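Local structure of 3-oxo-glucose-6-phosphate:glutamate aminotransferase (Bacillus subtilis subsp. subtilis, 4K2M) at residues G278-V281 with N282-N285. The protein catalyses the reversible, pyridoxal phosphate-dependent transamination between glutamate and 3-dehydro-glucose 6-phosphate that yields kanosamine 6-phosphate, a step in antibiotic biosynthesis. Numbering follows the deposited sequence.
With O1G (3-deoxy-3-[(E)-({3-hydroxy-2-methyl-5-[(phosphonooxy)methyl]pyridin-4-yl}methylidene)amino]-6-O-phosphono-alpha-D-gluco pyranose), chain I; EDO (1,2-ethanediol), chain J.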
# COMPACT_ATOMS: atom_id res chain seq x y z
N GLY A 278 -8.45 -8.53 9.92
CA GLY A 278 -9.57 -9.33 10.42
C GLY A 278 -9.99 -8.85 11.80
O GLY A 278 -10.77 -9.52 12.48
N PHE A 279 -9.48 -7.70 12.22
CA PHE A 279 -9.75 -7.20 13.56
C PHE A 279 -11.18 -6.67 13.69
O PHE A 279 -11.75 -6.14 12.72
CB PHE A 279 -8.82 -6.05 13.94
CG PHE A 279 -7.36 -6.43 14.08
CD1 PHE A 279 -6.97 -7.74 14.36
CD2 PHE A 279 -6.38 -5.45 13.91
CE1 PHE A 279 -5.62 -8.07 14.49
CE2 PHE A 279 -5.02 -5.77 14.05
CZ PHE A 279 -4.64 -7.07 14.34
N GLU A 280 -11.73 -6.79 14.89
CA GLU A 280 -12.95 -6.05 15.22
C GLU A 280 -12.75 -4.58 14.87
O GLU A 280 -11.67 -4.02 15.08
CB GLU A 280 -13.26 -6.20 16.71
CG GLU A 280 -14.43 -5.35 17.18
CD GLU A 280 -15.10 -5.92 18.41
OE1 GLU A 280 -15.11 -7.16 18.57
OE2 GLU A 280 -15.63 -5.12 19.22
N VAL A 281 -13.77 -3.94 14.31
CA VAL A 281 -13.65 -2.53 13.94
C VAL A 281 -13.18 -1.67 15.12
O VAL A 281 -13.79 -1.69 16.19
CB VAL A 281 -14.97 -2.00 13.38
CG1 VAL A 281 -14.82 -0.53 12.99
CG2 VAL A 281 -15.40 -2.83 12.18
N ASN A 282 -12.09 -0.94 14.92
CA ASN A 282 -11.53 -0.07 15.96
C ASN A 282 -11.04 -0.76 17.24
O ASN A 282 -10.84 -0.11 18.26
CB ASN A 282 -12.53 1.04 16.32
CG ASN A 282 -12.78 1.99 15.18
OD1 ASN A 282 -11.87 2.30 14.41
ND2 ASN A 282 -14.03 2.45 15.05
N VAL A 283 -10.88 -2.09 17.20
CA VAL A 283 -10.27 -2.81 18.32
C VAL A 283 -9.08 -3.61 17.82
O VAL A 283 -9.23 -4.74 17.35
CB VAL A 283 -11.26 -3.74 19.02
CG1 VAL A 283 -10.59 -4.41 20.22
CG2 VAL A 283 -12.50 -2.97 19.48
N LYS A 284 -7.90 -3.00 17.89
CA LYS A 284 -6.70 -3.63 17.35
C LYS A 284 -6.40 -4.93 18.07
O LYS A 284 -6.72 -5.06 19.26
CB LYS A 284 -5.52 -2.67 17.51
CG LYS A 284 -4.34 -2.98 16.58
CD LYS A 284 -3.30 -1.87 16.68
CE LYS A 284 -2.08 -2.13 15.81
NZ LYS A 284 -1.12 -0.96 15.90
N ASN A 285 -5.84 -5.90 17.32
CA ASN A 285 -5.31 -7.16 17.84
C ASN A 285 -6.35 -8.22 18.17
O ASN A 285 -5.99 -9.35 18.53
CB ASN A 285 -4.39 -6.93 19.04
CG ASN A 285 -3.18 -6.08 18.70
OD1 ASN A 285 -2.89 -5.09 19.38
ND2 ASN A 285 -2.47 -6.46 17.64
P O1G I . 3.44 -4.46 8.35
C3A O1G I . 5.22 -7.41 13.01
O3 O1G I . 5.40 -6.77 14.19
C1 O1G I . 1.73 -2.85 15.66
N1' O1G I . 5.49 -9.29 11.61
C2 O1G I . 2.58 -4.02 15.15
O2 O1G I . 3.58 -4.26 16.20
C9A O1G I . 5.70 -8.70 12.80
C2A O1G I . 6.47 -9.46 13.88
C3 O1G I . 3.26 -3.72 13.82
N3' O1G I . 3.78 -5.03 13.41
O1 O1G I . 2.57 -1.75 16.01
C4 O1G I . 2.29 -3.09 12.79
O4 O1G I . 3.22 -2.52 11.85
C4A O1G I . 4.53 -6.75 12.00
C4B O1G I . 3.99 -5.39 12.20
C5 O1G I . 1.56 -1.93 13.46
O5 O1G I . 0.84 -2.38 14.62
C5A O1G I . 4.33 -7.38 10.79
C5T O1G I . 3.59 -6.81 9.57
C6 O1G I . 0.48 -1.31 12.62
C6A O1G I . 4.82 -8.67 10.61
OP1 O1G I . 2.48 -5.12 7.38
OP2 O1G I . 4.49 -3.66 7.64
OP3 O1G I . 2.66 -3.66 9.42
OP4 O1G I . 4.30 -5.62 9.12
O6 O1G I . -0.15 -0.20 13.13
P' O1G I . -0.71 0.93 12.12
OP6 O1G I . 0.47 1.32 11.24
OP7 O1G I . -1.86 0.29 11.37
OP8 O1G I . -1.14 2.04 13.07
C1 EDO J . -0.37 -3.96 21.82
O1 EDO J . -0.98 -2.84 22.46
C2 EDO J . 0.26 -3.48 20.51
O2 EDO J . -0.75 -3.18 19.54
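The ring of Phe279 lies under Asn285 N, which sits over the middle of one face, 3.2 Å above the plane. An aromatic suits this place because its electron-rich face receives the backbone N-H of Asn285, directed down at it, while its rim reaches further, Phe279 CE2 lying 3.8 Å from Lys284 CG. Lys284 runs alongside the ring; with CG anti to the backbone N (chi1 -160°) and the chain extended beyond it, its ammonium arrives at the sugar of the external aldimine, where Lys284 NZ donates to O1G O5 at 2.7 Å and to O1G O6 at 3.0 Å. Asn285 OD1 accepts a hydrogen bond from O2 of an ethanediol that probably came from the crystallisation liquor.

What brings Phe279 and Lys284 together is a type II beta turn from Glu280 to Val283, closed by Val283 N to Glu280 O at 3.0 Å and nearly straight at the hydrogen (165°). Asn282 takes the positive phi (63°) of the third turn position, which asparagine tolerates well. Val283 CG2 rests against Glu280 CG.

Tyr276 meets the Phe279 ring nearly perpendicularly and also touches Lys284. The active site is shared between subunits: the ligand also bonds to Thr100 and Tyr276 of this chain and to Ser244 and Gln227 of the second subunit. The charge of Lys284 probably helps offset that of the 6-phosphate, whose ester oxygen O6 it binds.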